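Local coordinates for protein 3-carboxy-cis,cis-muconate cycloisomerase (Acinetobacter calcoaceticus, PDB 1Q5N) that belongs to the fumarase/aspartase (lyase 1) superfamily of largely helical, tetrameric enzymes and is named a cycloisomerase, at residues 18-23 / 27-32. Residues are numbered along the deposited sequence; the frame is centred on the assembly and turned at random.
Sequences TEIFSD and VSYMVE
The carbonyl oxygen of Asp23 accepts the amide of Val27 in a nearly straight hydrogen bond, N to O 3.0 Å with 171° at the hydrogen, the first-turn i to i+4 bond of helix 23-43. The same oxygen is flanked by the side chain of Val27, whose CG2 comes within 3.4 Å of Asp23 O; CG1 is anti to the backbone N (chi1 176°), which puts CG2 beside that N, on the side of Asp23 O. Just before this turn Ser22 occupies the N-cap. Its OG donates back to Glu19 O at 2.9 Å and also caps the amide of Ala25, while Ser22 N reaches Glu19 O as well, giving that carbonyl two donors where helix 15-20 ends.

Two residues further on, the Tyr29 ring reaches back to the end of helix 15-20. Its CG lies beside the backbone N (chi1 -72°), and the outer edge of the ring meets the end of the preceding helix: CE2 lies 3.7 Å from Ile20 O, which sits near the ring plane. Ile20 CG2 touches the same corner, 3.8 Å from Tyr29 OH and 4.0 Å from Tyr29 CE2.

Helix 110-146 supplies a hydrogen-bond partner for each side of this meeting, Asp124 for the Tyr29 hydroxyl and Gln121 for Ile20 O. Asp23 OD2 instead turns to the backbone N of Leu7 of the second subunit. Ser22 OG thus joins the end of helix 15-20 to the start of helix 23-43, and the bonds to helix 110-146 tie both sides of this short link to one neighbour.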
loop_
_atom_site.group_PDB
_atom_site.type_symbol
_atom_site.label_atom_id
_atom_site.label_comp_id
_atom_site.label_asym_id
_atom_site.label_seq_id
_atom_site.Cartn_x
_atom_site.Cartn_y
_atom_site.Cartn_z
ATOM N N THR A 18 -3.675 17.408 16.215
ATOM C CA THR A 18 -5.074 17.058 15.974
ATOM C C THR A 18 -5.973 18.328 15.907
ATOM O O THR A 18 -6.945 18.396 15.136
ATOM C CB THR A 18 -5.589 16.109 17.102
ATOM O OG1 THR A 18 -4.950 14.852 16.935
ATOM C CG2 THR A 18 -7.089 15.863 17.018
ATOM N N GLU A 19 -5.644 19.323 16.729
ATOM C CA GLU A 19 -6.404 20.563 16.747
ATOM C C GLU A 19 -6.165 21.322 15.444
ATOM O O GLU A 19 -7.104 21.880 14.887
ATOM C CB GLU A 19 -5.976 21.431 17.932
ATOM C CG GLU A 19 -7.155 22.072 18.673
ATOM C CD GLU A 19 -6.693 22.816 19.945
ATOM O OE1 GLU A 19 -6.232 22.137 20.937
ATOM O OE2 GLU A 19 -6.794 24.090 19.923
ATOM N N ILE A 20 -4.920 21.347 14.959
ATOM C CA ILE A 20 -4.647 22.052 13.723
ATOM C C ILE A 20 -5.478 21.500 12.553
ATOM O O ILE A 20 -5.857 22.264 11.655
ATOM C CB ILE A 20 -3.126 22.013 13.377
ATOM C CG1 ILE A 20 -2.381 22.980 14.304
ATOM C CG2 ILE A 20 -2.861 22.423 11.921
ATOM C CD1 ILE A 20 -0.878 22.794 14.260
ATOM N N PHE A 21 -5.787 20.199 12.587
ATOM C CA PHE A 21 -6.568 19.530 11.532
ATOM C C PHE A 21 -8.024 19.292 11.849
ATOM O O PHE A 21 -8.723 18.583 11.118
ATOM C CB PHE A 21 -5.888 18.206 11.124
ATOM C CG PHE A 21 -4.597 18.414 10.332
ATOM C CD1 PHE A 21 -4.637 18.791 8.985
ATOM C CD2 PHE A 21 -3.344 18.301 10.953
ATOM C CE1 PHE A 21 -3.432 19.068 8.252
ATOM C CE2 PHE A 21 -2.130 18.576 10.234
ATOM C CZ PHE A 21 -2.180 18.958 8.894
ATOM N N SER A 22 -8.518 19.899 12.916
ATOM C CA SER A 22 -9.935 19.757 13.270
ATOM C C SER A 22 -10.814 20.622 12.306
ATOM O O SER A 22 -10.313 21.537 11.636
ATOM C CB SER A 22 -10.130 20.219 14.708
ATOM O OG SER A 22 -9.973 21.640 14.800
ATOM N N ASP A 23 -12.109 20.327 12.228
ATOM C CA ASP A 23 -12.989 21.085 11.355
ATOM C C ASP A 23 -12.932 22.589 11.640
ATOM O O ASP A 23 -12.867 23.434 10.728
ATOM C CB ASP A 23 -14.433 20.603 11.505
ATOM C CG ASP A 23 -14.649 19.206 10.929
ATOM O OD1 ASP A 23 -13.859 18.762 10.072
ATOM O OD2 ASP A 23 -15.618 18.539 11.332
ATOM N N VAL A 27 -11.615 25.591 9.030
ATOM C CA VAL A 27 -12.429 26.757 8.650
ATOM C C VAL A 27 -11.738 28.067 9.093
ATOM O O VAL A 27 -11.826 29.082 8.407
ATOM C CB VAL A 27 -13.855 26.677 9.237
ATOM C CG1 VAL A 27 -14.611 27.978 8.890
ATOM C CG2 VAL A 27 -14.604 25.438 8.657
ATOM N N SER A 28 -11.017 28.031 10.211
ATOM C CA SER A 28 -10.283 29.192 10.679
ATOM C C SER A 28 -9.244 29.598 9.668
ATOM O O SER A 28 -9.097 30.773 9.341
ATOM C CB SER A 28 -9.539 28.874 11.964
ATOM O OG SER A 28 -10.068 29.665 12.983
ATOM N N TYR A 29 -8.505 28.608 9.175
ATOM C CA TYR A 29 -7.446 28.869 8.203
ATOM C C TYR A 29 -8.046 29.338 6.878
ATOM O O TYR A 29 -7.434 30.142 6.165
ATOM C CB TYR A 29 -6.587 27.611 7.975
ATOM C CG TYR A 29 -5.672 27.261 9.124
ATOM C CD1 TYR A 29 -4.544 28.041 9.394
ATOM C CD2 TYR A 29 -5.867 26.095 9.882
ATOM C CE1 TYR A 29 -3.622 27.679 10.369
ATOM C CE2 TYR A 29 -4.932 25.716 10.889
ATOM C CZ TYR A 29 -3.811 26.524 11.116
ATOM O OH TYR A 29 -2.873 26.214 12.083
ATOM N N MET A 30 -9.239 28.853 6.547
ATOM C CA MET A 30 -9.872 29.293 5.294
ATOM C C MET A 30 -10.245 30.774 5.419
ATOM O O MET A 30 -10.088 31.560 4.448
ATOM C CB MET A 30 -11.120 28.456 4.971
ATOM C CG MET A 30 -10.748 27.019 4.524
ATOM S SD MET A 30 -12.198 25.939 4.377
ATOM C CE MET A 30 -12.682 26.444 2.804
ATOM N N VAL A 31 -10.731 31.142 6.605
ATOM C CA VAL A 31 -11.081 32.528 6.870
ATOM C C VAL A 31 -9.790 33.348 6.705
ATOM O O VAL A 31 -9.764 34.367 5.999
ATOM C CB VAL A 31 -11.632 32.702 8.297
ATOM C CG1 VAL A 31 -11.647 34.214 8.692
ATOM C CG2 VAL A 31 -13.054 32.093 8.385
ATOM N N GLU A 32 -8.711 32.872 7.303
ATOM C CA GLU A 32 -7.459 33.583 7.210
ATOM C C GLU A 32 -7.032 33.799 5.751
ATOM O O GLU A 32 -6.528 34.881 5.380
ATOM C CB GLU A 32 -6.402 32.799 7.964
ATOM C CG GLU A 32 -5.044 33.480 8.097
ATOM C CD GLU A 32 -4.098 32.669 9.020
ATOM O OE1 GLU A 32 -4.602 31.944 9.930
ATOM O OE2 GLU A 32 -2.856 32.766 8.846
#